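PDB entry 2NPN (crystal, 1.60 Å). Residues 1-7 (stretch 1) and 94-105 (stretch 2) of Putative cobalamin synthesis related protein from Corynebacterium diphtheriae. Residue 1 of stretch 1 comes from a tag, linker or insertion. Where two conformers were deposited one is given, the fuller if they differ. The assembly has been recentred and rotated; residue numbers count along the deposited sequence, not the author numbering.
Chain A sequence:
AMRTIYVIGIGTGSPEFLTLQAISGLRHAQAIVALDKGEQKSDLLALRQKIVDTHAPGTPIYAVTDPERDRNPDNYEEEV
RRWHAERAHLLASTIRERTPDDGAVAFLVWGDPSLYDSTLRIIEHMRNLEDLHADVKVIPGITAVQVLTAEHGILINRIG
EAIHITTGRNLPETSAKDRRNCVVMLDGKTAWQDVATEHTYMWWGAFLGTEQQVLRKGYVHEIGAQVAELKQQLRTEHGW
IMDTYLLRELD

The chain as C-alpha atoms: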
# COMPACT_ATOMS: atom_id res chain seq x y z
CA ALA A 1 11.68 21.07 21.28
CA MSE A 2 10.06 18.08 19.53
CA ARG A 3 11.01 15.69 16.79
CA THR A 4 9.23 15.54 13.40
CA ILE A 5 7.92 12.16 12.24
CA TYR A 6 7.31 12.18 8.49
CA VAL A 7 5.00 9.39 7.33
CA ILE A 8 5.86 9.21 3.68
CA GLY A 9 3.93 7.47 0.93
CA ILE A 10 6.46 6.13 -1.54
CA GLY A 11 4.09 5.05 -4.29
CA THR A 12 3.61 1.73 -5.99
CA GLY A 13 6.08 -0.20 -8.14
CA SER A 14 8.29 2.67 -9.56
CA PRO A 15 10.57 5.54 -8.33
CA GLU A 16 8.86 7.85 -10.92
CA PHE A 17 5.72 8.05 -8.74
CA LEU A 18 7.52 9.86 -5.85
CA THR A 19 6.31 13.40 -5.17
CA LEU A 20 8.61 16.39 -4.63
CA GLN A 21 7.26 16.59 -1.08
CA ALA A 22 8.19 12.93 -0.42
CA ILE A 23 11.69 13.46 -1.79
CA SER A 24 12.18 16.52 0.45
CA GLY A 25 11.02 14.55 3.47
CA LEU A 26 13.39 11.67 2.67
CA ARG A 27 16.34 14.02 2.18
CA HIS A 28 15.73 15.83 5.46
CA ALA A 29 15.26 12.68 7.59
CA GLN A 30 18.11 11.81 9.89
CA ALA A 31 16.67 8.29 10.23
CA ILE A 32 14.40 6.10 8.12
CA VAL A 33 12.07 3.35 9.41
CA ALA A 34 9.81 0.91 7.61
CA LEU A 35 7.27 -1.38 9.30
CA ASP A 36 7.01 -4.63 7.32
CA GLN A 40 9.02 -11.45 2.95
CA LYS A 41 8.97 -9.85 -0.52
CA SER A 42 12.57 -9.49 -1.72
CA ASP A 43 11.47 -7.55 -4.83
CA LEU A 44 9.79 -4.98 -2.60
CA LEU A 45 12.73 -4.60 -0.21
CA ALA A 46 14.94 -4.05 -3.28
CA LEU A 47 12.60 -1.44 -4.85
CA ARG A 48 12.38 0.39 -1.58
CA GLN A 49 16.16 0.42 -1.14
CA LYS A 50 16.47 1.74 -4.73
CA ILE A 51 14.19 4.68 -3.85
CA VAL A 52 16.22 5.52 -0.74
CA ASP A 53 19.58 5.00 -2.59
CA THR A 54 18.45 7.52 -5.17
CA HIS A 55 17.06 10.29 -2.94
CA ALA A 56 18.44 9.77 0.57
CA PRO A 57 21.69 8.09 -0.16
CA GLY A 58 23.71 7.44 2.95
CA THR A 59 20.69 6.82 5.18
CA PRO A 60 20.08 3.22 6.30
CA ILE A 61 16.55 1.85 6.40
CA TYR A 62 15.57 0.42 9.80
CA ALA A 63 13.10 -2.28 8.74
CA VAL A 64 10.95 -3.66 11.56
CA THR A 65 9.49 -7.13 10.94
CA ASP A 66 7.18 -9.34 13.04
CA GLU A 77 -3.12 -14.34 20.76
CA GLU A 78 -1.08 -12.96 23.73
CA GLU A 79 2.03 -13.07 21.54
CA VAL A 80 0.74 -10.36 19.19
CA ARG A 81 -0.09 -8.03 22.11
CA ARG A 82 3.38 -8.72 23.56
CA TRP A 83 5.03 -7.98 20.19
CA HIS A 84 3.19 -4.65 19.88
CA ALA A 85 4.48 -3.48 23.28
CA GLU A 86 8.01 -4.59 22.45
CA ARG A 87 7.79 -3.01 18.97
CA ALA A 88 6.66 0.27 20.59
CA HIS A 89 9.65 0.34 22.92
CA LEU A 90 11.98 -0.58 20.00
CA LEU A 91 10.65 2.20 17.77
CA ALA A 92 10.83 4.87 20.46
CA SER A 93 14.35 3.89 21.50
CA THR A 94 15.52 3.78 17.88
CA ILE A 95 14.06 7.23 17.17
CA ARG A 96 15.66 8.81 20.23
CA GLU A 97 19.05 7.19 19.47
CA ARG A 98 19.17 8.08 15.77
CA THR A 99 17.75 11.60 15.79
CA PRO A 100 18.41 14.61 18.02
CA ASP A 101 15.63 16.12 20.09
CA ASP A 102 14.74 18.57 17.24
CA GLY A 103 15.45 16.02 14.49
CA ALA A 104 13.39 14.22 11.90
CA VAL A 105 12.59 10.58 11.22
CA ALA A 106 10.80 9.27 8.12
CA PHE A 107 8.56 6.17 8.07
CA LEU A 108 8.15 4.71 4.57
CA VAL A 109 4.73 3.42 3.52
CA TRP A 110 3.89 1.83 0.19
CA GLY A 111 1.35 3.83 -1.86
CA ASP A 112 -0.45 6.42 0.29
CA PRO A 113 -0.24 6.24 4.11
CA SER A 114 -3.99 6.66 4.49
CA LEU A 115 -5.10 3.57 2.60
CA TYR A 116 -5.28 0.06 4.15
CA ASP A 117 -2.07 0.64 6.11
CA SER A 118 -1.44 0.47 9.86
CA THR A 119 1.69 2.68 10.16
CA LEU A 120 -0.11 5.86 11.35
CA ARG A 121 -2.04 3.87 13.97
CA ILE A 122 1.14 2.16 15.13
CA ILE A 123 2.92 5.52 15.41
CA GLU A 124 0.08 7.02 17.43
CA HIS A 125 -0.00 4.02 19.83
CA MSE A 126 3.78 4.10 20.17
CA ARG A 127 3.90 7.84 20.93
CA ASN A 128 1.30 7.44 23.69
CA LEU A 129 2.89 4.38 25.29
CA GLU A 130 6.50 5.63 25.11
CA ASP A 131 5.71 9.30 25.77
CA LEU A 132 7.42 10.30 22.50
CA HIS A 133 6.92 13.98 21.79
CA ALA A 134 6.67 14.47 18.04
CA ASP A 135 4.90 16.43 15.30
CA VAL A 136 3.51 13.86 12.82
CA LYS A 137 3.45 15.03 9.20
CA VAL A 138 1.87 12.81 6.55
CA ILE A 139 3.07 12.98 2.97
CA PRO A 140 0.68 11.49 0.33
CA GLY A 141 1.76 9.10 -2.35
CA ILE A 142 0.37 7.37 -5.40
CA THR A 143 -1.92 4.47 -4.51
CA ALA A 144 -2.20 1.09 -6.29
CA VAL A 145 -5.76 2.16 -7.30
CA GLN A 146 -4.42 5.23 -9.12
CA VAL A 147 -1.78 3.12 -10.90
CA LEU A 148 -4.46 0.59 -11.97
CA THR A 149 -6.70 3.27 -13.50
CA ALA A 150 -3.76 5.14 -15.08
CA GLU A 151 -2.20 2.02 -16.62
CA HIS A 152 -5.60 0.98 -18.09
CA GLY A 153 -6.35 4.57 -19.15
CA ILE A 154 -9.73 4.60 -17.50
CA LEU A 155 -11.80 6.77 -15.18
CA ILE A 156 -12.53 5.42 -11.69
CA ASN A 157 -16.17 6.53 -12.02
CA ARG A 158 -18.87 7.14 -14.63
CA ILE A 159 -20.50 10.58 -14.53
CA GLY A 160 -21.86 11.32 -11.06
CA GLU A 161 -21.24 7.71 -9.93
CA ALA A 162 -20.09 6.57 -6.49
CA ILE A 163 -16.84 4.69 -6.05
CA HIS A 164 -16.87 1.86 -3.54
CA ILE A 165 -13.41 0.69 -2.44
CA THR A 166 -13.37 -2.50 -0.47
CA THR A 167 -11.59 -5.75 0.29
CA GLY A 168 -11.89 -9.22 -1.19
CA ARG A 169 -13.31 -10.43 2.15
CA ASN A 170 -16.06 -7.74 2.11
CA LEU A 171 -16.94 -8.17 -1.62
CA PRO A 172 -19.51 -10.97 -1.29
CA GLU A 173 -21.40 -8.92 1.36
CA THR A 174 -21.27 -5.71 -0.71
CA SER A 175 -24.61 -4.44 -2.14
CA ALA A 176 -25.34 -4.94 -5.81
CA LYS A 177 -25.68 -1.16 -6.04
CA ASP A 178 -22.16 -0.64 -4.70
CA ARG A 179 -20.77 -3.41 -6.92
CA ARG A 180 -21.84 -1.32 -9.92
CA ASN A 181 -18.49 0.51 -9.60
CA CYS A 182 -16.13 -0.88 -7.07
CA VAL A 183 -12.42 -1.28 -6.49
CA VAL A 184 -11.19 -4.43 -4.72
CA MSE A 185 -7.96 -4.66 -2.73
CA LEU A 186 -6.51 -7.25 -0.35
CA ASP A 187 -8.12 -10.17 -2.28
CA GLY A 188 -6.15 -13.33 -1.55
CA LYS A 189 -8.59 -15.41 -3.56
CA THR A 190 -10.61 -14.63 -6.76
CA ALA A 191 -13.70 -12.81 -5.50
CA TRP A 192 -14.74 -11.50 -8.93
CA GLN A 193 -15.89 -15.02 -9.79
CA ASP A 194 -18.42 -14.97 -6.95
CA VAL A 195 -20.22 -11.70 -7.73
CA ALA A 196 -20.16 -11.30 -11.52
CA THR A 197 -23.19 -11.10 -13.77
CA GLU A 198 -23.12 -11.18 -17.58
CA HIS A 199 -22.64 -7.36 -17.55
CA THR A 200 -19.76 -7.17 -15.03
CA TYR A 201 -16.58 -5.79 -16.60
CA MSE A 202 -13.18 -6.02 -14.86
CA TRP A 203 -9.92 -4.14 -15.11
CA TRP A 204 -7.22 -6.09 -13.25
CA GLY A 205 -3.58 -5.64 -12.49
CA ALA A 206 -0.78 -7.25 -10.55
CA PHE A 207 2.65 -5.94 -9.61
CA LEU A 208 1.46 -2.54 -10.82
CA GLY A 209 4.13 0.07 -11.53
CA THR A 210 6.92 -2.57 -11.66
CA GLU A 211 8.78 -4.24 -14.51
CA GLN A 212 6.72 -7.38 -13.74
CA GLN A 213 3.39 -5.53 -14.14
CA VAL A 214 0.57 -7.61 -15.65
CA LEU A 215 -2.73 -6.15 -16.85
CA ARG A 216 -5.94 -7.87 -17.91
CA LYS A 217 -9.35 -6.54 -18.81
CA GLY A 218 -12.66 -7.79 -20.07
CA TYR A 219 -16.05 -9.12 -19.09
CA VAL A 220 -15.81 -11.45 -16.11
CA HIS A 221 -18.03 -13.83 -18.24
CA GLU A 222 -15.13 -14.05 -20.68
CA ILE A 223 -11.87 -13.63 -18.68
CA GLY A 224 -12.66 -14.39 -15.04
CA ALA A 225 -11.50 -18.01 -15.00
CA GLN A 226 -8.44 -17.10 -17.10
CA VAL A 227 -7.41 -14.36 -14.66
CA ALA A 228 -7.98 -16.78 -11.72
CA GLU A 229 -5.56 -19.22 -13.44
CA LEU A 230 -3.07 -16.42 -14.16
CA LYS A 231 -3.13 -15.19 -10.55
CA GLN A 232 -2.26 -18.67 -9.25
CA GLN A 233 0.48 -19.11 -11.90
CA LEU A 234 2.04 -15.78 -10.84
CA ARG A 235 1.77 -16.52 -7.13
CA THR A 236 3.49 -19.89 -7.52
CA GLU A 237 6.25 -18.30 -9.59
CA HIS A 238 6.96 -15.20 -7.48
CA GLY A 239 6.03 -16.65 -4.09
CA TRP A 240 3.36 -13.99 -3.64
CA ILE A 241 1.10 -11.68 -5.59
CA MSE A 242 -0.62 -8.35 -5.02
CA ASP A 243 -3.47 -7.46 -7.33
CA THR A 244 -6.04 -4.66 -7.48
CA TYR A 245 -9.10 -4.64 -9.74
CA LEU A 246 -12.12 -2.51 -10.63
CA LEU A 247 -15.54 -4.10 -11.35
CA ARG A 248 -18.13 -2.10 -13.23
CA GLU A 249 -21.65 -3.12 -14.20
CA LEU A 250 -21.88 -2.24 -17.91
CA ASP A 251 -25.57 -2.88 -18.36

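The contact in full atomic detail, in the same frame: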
# COMPACT_ATOMS: atom_id res chain seq x y z
N ALA A 1 13.16 20.85 21.30
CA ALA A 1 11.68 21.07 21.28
C ALA A 1 10.95 19.74 21.07
O ALA A 1 10.72 18.99 22.03
CB ALA A 1 11.30 22.07 20.18
N MSE A 2 10.59 19.40 19.84
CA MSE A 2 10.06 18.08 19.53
C MSE A 2 10.61 17.57 18.21
O MSE A 2 10.96 18.37 17.34
CB MSE A 2 8.53 18.10 19.44
CG MSE A 2 7.98 18.75 18.18
SE MSE A 2 6.04 18.97 18.25
CE MSE A 2 5.98 20.09 19.86
N ARG A 3 10.62 16.26 18.05
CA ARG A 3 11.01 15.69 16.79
C ARG A 3 9.86 15.79 15.78
O ARG A 3 8.71 16.00 16.16
CB ARG A 3 11.41 14.23 16.99
CG ARG A 3 12.63 14.06 17.90
CD ARG A 3 12.89 12.58 18.15
NE ARG A 3 14.23 12.35 18.68
CZ ARG A 3 14.57 12.49 19.96
NH1 ARG A 3 13.67 12.84 20.89
NH2 ARG A 3 15.82 12.30 20.35
N THR A 4 10.20 15.70 14.49
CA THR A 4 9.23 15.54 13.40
C THR A 4 9.24 14.10 12.93
O THR A 4 10.31 13.57 12.68
CB THR A 4 9.58 16.45 12.22
OG1 THR A 4 9.48 17.81 12.67
CG2 THR A 4 8.64 16.22 11.04
N ILE A 5 8.07 13.48 12.83
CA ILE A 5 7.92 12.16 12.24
C ILE A 5 7.19 12.32 10.91
O ILE A 5 6.01 12.67 10.89
CB ILE A 5 7.14 11.17 13.15
CG1 ILE A 5 7.87 10.91 14.48
CG2 ILE A 5 6.90 9.86 12.41
CD1 ILE A 5 7.09 10.10 15.50
N TYR A 6 7.91 12.14 9.80
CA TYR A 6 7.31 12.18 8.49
C TYR A 6 6.79 10.77 8.22
O TYR A 6 7.51 9.81 8.39
CB TYR A 6 8.31 12.53 7.40
CG TYR A 6 8.82 13.90 7.42
CD1 TYR A 6 8.03 14.94 6.99
CD2 TYR A 6 10.14 14.16 7.80
CE1 TYR A 6 8.49 16.22 6.95
CE2 TYR A 6 10.63 15.48 7.78
CZ TYR A 6 9.79 16.49 7.35
OH TYR A 6 10.24 17.79 7.32
N VAL A 7 5.55 10.68 7.76
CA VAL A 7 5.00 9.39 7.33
C VAL A 7 4.81 9.52 5.83
O VAL A 7 3.94 10.27 5.39
CB VAL A 7 3.68 9.06 8.06
CG1 VAL A 7 3.15 7.71 7.59
CG2 VAL A 7 3.92 9.09 9.59
N THR A 94 14.80 3.60 19.13
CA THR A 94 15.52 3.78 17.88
C THR A 94 15.46 5.24 17.43
O THR A 94 16.47 5.82 17.01
CB THR A 94 14.99 2.85 16.78
OG1 THR A 94 15.23 1.49 17.16
CG2 THR A 94 15.72 3.08 15.47
N ILE A 95 14.27 5.83 17.56
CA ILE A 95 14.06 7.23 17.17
C ILE A 95 14.91 8.16 18.02
O ILE A 95 15.61 9.04 17.51
CB ILE A 95 12.57 7.59 17.24
CG1 ILE A 95 11.82 6.85 16.11
CG2 ILE A 95 12.35 9.11 17.09
CD1 ILE A 95 10.29 6.94 16.22
N ARG A 96 14.89 7.95 19.32
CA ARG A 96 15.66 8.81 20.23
C ARG A 96 17.15 8.65 20.04
O ARG A 96 17.90 9.62 20.23
CB ARG A 96 15.25 8.56 21.68
CG ARG A 96 13.80 8.91 21.99
CD ARG A 96 13.54 8.76 23.45
NE ARG A 96 12.24 9.29 23.85
CZ ARG A 96 11.22 8.57 24.34
NH1 ARG A 96 11.31 7.26 24.50
NH2 ARG A 96 10.11 9.19 24.69
N GLU A 97 17.60 7.45 19.69
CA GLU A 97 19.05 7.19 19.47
C GLU A 97 19.53 7.81 18.17
O GLU A 97 20.65 8.32 18.13
CB GLU A 97 19.37 5.69 19.38
CG GLU A 97 19.23 4.96 20.69
CD GLU A 97 18.99 3.45 20.54
OE1 GLU A 97 18.81 2.94 19.41
OE2 GLU A 97 19.00 2.75 21.59
N ARG A 98 18.70 7.76 17.13
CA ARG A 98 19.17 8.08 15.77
C ARG A 98 18.82 9.47 15.32
O ARG A 98 19.18 9.86 14.21
CB ARG A 98 18.67 7.06 14.74
CG ARG A 98 19.22 5.69 14.88
CD ARG A 98 18.68 4.79 13.80
NE ARG A 98 19.30 3.48 13.90
CZ ARG A 98 19.41 2.60 12.90
NH1 ARG A 98 18.93 2.85 11.69
NH2 ARG A 98 20.02 1.44 13.15
N THR A 99 18.08 10.21 16.13
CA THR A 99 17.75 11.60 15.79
C THR A 99 17.88 12.45 17.04
O THR A 99 17.53 12.02 18.13
CB THR A 99 16.31 11.71 15.23
OG1 THR A 99 15.38 11.35 16.25
CG2 THR A 99 16.11 10.74 14.02
N PRO A 100 18.36 13.68 16.89
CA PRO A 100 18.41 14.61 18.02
C PRO A 100 17.01 15.07 18.40
O PRO A 100 16.04 14.81 17.65
CB PRO A 100 19.24 15.78 17.49
CG PRO A 100 19.06 15.75 16.05
CD PRO A 100 18.79 14.32 15.63
N ASP A 101 16.92 15.78 19.52
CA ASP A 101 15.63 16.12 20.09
C ASP A 101 14.78 17.04 19.19
O ASP A 101 13.56 17.07 19.36
CB ASP A 101 15.73 16.69 21.49
CG ASP A 101 16.61 17.91 21.57
OD1 ASP A 101 17.11 18.39 20.52
OD2 ASP A 101 16.81 18.39 22.72
N ASP A 102 15.42 17.74 18.24
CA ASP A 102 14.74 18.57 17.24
C ASP A 102 14.81 17.96 15.84
O ASP A 102 14.56 18.63 14.84
CB ASP A 102 15.30 20.00 17.23
CG ASP A 102 16.79 20.08 16.93
OD1 ASP A 102 17.45 19.01 16.87
OD2 ASP A 102 17.33 21.21 16.81
N GLY A 103 15.16 16.69 15.77
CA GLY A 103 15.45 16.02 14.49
C GLY A 103 14.23 15.45 13.82
O GLY A 103 13.11 15.63 14.30
N ALA A 104 14.48 14.75 12.72
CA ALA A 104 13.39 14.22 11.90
C ALA A 104 13.64 12.77 11.56
O ALA A 104 14.77 12.38 11.23
CB ALA A 104 13.26 15.02 10.65
N VAL A 105 12.59 11.97 11.67
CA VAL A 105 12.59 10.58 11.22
C VAL A 105 11.50 10.41 10.16
O VAL A 105 10.46 11.07 10.25
CB VAL A 105 12.37 9.58 12.39
CG1 VAL A 105 11.15 9.86 13.14
CG2 VAL A 105 12.40 8.10 11.95
O HOH W 1 12.32 16.11 21.58
O HOH W 2 11.37 18.78 14.48

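What brings the two stretches together? Their strands run parallel, with Thr-4 paired to Ala-104 and Ile-5 to Val-105. Three backbone hydrogen bonds stitch this pairing: Thr-4 N donates to Gly-103 O at 2.9 Å, Val-105 N to Thr-4 O at 3.0 Å, and Tyr-6 N to Val-105 O at 2.8 Å. Thr-4 thus uses both its amide and its carbonyl toward the neighbouring strand, whereas the backbone of Ile-5 makes no hydrogen bond to stretch 2; between these bonds it offers a CA-H...O contact, Ile-5 CA to Val-105 O at 3.4 Å. This alternation is typical of parallel sheet.

Why does the side chain of Arg-3 lie where it does? Its CA-to-CB bond points sideways, but chi1 in m followed by t at chi2 and chi3 extends the chain so that its end comes nearer to stretch 2, reaching the place where the helix gives way to loop. Thr-99, the first residue to leave helical phi/psi, supplies two acceptors there. Arg-3 NH2 donates to Thr-99 O at 2.8 Å, and Arg-3 NE donates to Thr-99 OG1 at 2.9 Å, with a weak additional bond from Arg-3 NE to Thr-99 O at 3.4 Å. Thr-99 O sits at the edge of the guanidinium, near its plane, where the N-H groups point. Pro-100 O instead lies over one face; although it is 3.2 Å from Arg-3 NE, the angle is too poor for a hydrogen bond. Arg-96 CA covers the opposite face, and the aliphatic part of the arginine packs on the helix, with Arg-3 CD 3.7 Å from Ile-95 CG2.

How is Thr-99 held ready for this arginine? Its CA-to-CB bond points toward stretch 1, and its chi1 is p, a setting in which OG1 meets both helix and arginine. The hydroxyl donates to Ile-95 O, with 2.6 Å between Thr-99 OG1 and Ile-95 O, while accepting from Arg-3 NE. Beyond it, a type I turn from Pro-100 to Gly-103, closed by Gly-103 N to Pro-100 O at 2.8 Å, leads the chain into the strand. An ideal CB on Gly-103 would lie 2.6 Å from Pro-100 CD, so the absence of a side chain avoids a clash within the turn itself.

What do the remaining side chains add to the sheet? Ile-5 and Val-105 share one face, where the m,t rotamer of Ile-5 and the p rotamer of Val-105 place Ile-5 CG1 3.7 Å from Val-105 CG1, a buried apolar contact. Thr-4 and Ala-104 occupy the other face. Tyr-6, with chi1 in m, brings its CE2 to 3.9 Å from Ala-104 CB. Thr-4, also m, directs its hydroxyl to a water: Thr-4 OG1 donates to water 2 at 2.8 Å, and that water donates to Met-2 O at 2.9 Å and to Asp-102 O at 3.2 Å, bridging the stretches beside the strand pairing.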